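Anaerobically-induced outer membrane porin OprE (Pseudomonas aeruginosa, PDB 4FRX) probably acts as an outer-membrane porin of the OprD family, a beta-barrel channel through which small solutes cross the membrane. Local coordinates at residues A[223-228]-A[244-249]. Numbering follows the deposited sequence.
With C8E ((hydroxyethyloxy)tri(ethyloxy)octane), chain F.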
loop_
_atom_site.group_PDB
_atom_site.type_symbol
_atom_site.label_atom_id
_atom_site.label_comp_id
_atom_site.label_asym_id
_atom_site.label_seq_id
_atom_site.Cartn_x
_atom_site.Cartn_y
_atom_site.Cartn_z
ATOM N N GLN A 223 -2.645 16.399 3.637
ATOM C CA GLN A 223 -3.687 15.428 3.853
ATOM C C GLN A 223 -3.778 15.104 5.323
ATOM O O GLN A 223 -2.766 14.802 5.943
ATOM C CB GLN A 223 -3.364 14.177 3.057
ATOM C CG GLN A 223 -4.328 13.029 3.258
ATOM C CD GLN A 223 -4.041 11.928 2.272
ATOM O OE1 GLN A 223 -3.234 11.036 2.531
ATOM N NE2 GLN A 223 -4.675 12.006 1.120
ATOM N N HIS A 224 -4.980 15.227 5.877
ATOM C CA HIS A 224 -5.262 14.805 7.245
ATOM C C HIS A 224 -6.149 13.568 7.231
ATOM O O HIS A 224 -7.020 13.438 6.374
ATOM C CB HIS A 224 -5.985 15.910 8.003
ATOM C CG HIS A 224 -5.209 17.179 8.099
ATOM N ND1 HIS A 224 -4.419 17.484 9.184
ATOM C CD2 HIS A 224 -5.109 18.234 7.253
ATOM C CE1 HIS A 224 -3.858 18.667 9.000
ATOM N NE2 HIS A 224 -4.262 19.145 7.839
ATOM N N PHE A 225 -5.921 12.667 8.184
ATOM C CA PHE A 225 -6.680 11.435 8.302
ATOM C C PHE A 225 -7.096 11.240 9.758
ATOM O O PHE A 225 -6.284 11.413 10.657
ATOM C CB PHE A 225 -5.792 10.257 7.905
ATOM C CG PHE A 225 -6.347 8.910 8.279
ATOM C CD1 PHE A 225 -7.311 8.303 7.495
ATOM C CD2 PHE A 225 -5.878 8.226 9.405
ATOM C CE1 PHE A 225 -7.810 7.041 7.822
ATOM C CE2 PHE A 225 -6.380 6.980 9.745
ATOM C CZ PHE A 225 -7.344 6.375 8.945
ATOM N N LEU A 226 -8.350 10.866 9.976
ATOM C CA LEU A 226 -8.815 10.360 11.265
ATOM C C LEU A 226 -9.323 8.940 11.049
ATOM O O LEU A 226 -9.879 8.635 9.989
ATOM C CB LEU A 226 -9.939 11.239 11.829
ATOM C CG LEU A 226 -9.525 12.655 12.237
ATOM C CD1 LEU A 226 -10.760 13.544 12.433
ATOM C CD2 LEU A 226 -8.648 12.641 13.485
ATOM N N GLY A 227 -9.127 8.074 12.043
ATOM C CA GLY A 227 -9.547 6.692 11.934
ATOM C C GLY A 227 -10.051 6.137 13.261
ATOM O O GLY A 227 -9.672 6.596 14.331
ATOM N N LEU A 228 -10.898 5.122 13.188
ATOM C CA LEU A 228 -11.350 4.446 14.389
ATOM C C LEU A 228 -11.487 2.990 14.033
ATOM O O LEU A 228 -11.978 2.663 12.961
ATOM C CB LEU A 228 -12.692 5.036 14.844
ATOM C CG LEU A 228 -13.551 4.384 15.933
ATOM C CD1 LEU A 228 -14.399 5.459 16.591
ATOM C CD2 LEU A 228 -14.452 3.283 15.392
ATOM N N ARG A 244 -13.028 5.820 8.560
ATOM C CA ARG A 244 -11.918 6.596 8.018
ATOM C C ARG A 244 -12.445 7.897 7.427
ATOM O O ARG A 244 -13.524 7.932 6.830
ATOM C CB ARG A 244 -11.168 5.811 6.935
ATOM C CG ARG A 244 -10.744 4.413 7.343
ATOM C CD ARG A 244 -9.948 3.715 6.255
ATOM N NE ARG A 244 -9.718 2.313 6.595
ATOM C CZ ARG A 244 -9.030 1.464 5.840
ATOM N NH1 ARG A 244 -8.505 1.877 4.696
ATOM N NH2 ARG A 244 -8.882 0.202 6.225
ATOM N N ALA A 245 -11.672 8.957 7.614
ATOM C CA ALA A 245 -12.002 10.277 7.114
ATOM C C ALA A 245 -10.689 10.904 6.664
ATOM O O ALA A 245 -9.757 10.974 7.457
ATOM C CB ALA A 245 -12.611 11.101 8.229
ATOM N N PHE A 246 -10.608 11.333 5.406
ATOM C CA PHE A 246 -9.422 12.020 4.882
ATOM C C PHE A 246 -9.827 13.402 4.386
ATOM O O PHE A 246 -10.834 13.539 3.703
ATOM C CB PHE A 246 -8.850 11.299 3.656
ATOM C CG PHE A 246 -8.067 10.039 3.944
ATOM C CD1 PHE A 246 -6.693 10.091 4.165
ATOM C CD2 PHE A 246 -8.677 8.798 3.870
ATOM C CE1 PHE A 246 -5.953 8.923 4.368
ATOM C CE2 PHE A 246 -7.946 7.630 4.075
ATOM C CZ PHE A 246 -6.574 7.699 4.314
ATOM N N ASP A 247 -9.046 14.433 4.690
ATOM C CA ASP A 247 -9.249 15.714 4.019
ATOM C C ASP A 247 -7.956 16.025 3.278
ATOM O O ASP A 247 -6.902 16.120 3.896
ATOM C CB ASP A 247 -9.516 16.826 5.017
ATOM C CG ASP A 247 -9.743 18.161 4.341
ATOM O OD1 ASP A 247 -10.863 18.382 3.856
ATOM O OD2 ASP A 247 -8.795 18.971 4.267
ATOM N N SER A 248 -8.037 16.185 1.961
ATOM C CA SER A 248 -6.847 16.459 1.157
ATOM C C SER A 248 -7.006 17.802 0.449
ATOM O O SER A 248 -8.022 18.054 -0.207
ATOM C CB SER A 248 -6.650 15.382 0.110
ATOM O OG SER A 248 -6.580 14.083 0.671
ATOM N N SER A 249 -6.007 18.663 0.577
ATOM C CA SER A 249 -6.075 19.974 -0.060
ATOM C C SER A 249 -4.741 20.324 -0.682
ATOM O O SER A 249 -3.752 19.626 -0.452
ATOM C CB SER A 249 -6.481 21.041 0.960
ATOM O OG SER A 249 -5.568 21.081 2.039
HETATM C C3 C8E F . -10.087 10.785 16.857
HETATM C C4 C8E F . -11.309 9.931 16.508
HETATM C C5 C8E F . -11.331 9.535 15.035
HETATM C C6 C8E F . -12.692 9.737 14.379
HETATM C C7 C8E F . -13.215 8.471 13.705
HETATM C C8 C8E F . -12.973 8.450 12.196
HETATM O O9 C8E F . -14.149 8.809 11.495
HETATM O O18 C8E F . -19.019 16.082 10.186
HETATM C C19 C8E F . -20.089 16.885 9.751
HETATM C C20 C8E F . -20.438 16.275 8.418
HETATM O O21 C8E F . -21.765 15.831 8.497
#
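Q223 reaches across to S248, its non-hydrogen-bonded partner in this antiparallel hairpin. With CG anti to the backbone N (chi1 176°) and the chain extended, its NE2 donates an almost straight bond, in the amide plane, to S248 OG at 2.9 Å. The same amide nitrogen also bonds P311 O, so two acceptors fix its rotation, while CD rests 3.7 Å from F246 CD1. H224 forms a hydrogen-bonded pair with D247: H224 N gives to D247 O at 2.9 Å, and D247 N returns to H224 O at 2.8 Å. On this face the imidazole and the D247 carboxylate stand side by side without their charged atoms touching, and H224 ND1 is hydrogen-bonded to Y212 OH. F225, back on the face of Q223, is anti about chi1 (167°), which brings its CD1 corner over one face of the F246 ring, toward the rim, 3.3 Å from F246 CZ. The two planes are 46° apart, an oblique aromatic pair; R244 CB closes on the F225 ring edge, 3.7 Å from CE1. L226 pairs with A245 through a second two-bond ring, L226 N to A245 O at 2.9 Å and A245 N to L226 O at 3.0 Å. Its side chain lies on the same face as H224 and A245, where the detergent C8E runs past L226 CB and the G227 carbonyl, consistent with the lipid-facing side of the barrel. At G227 the F225 ring occupies the side where a CB would point. The face of Q223, F225, R244 and F246 is then probably the one turned to the barrel interior, where F310 meets the F246 ring edge-to-face; strands 208-217 and 280-292 flank the hairpin and continue the barrel wall.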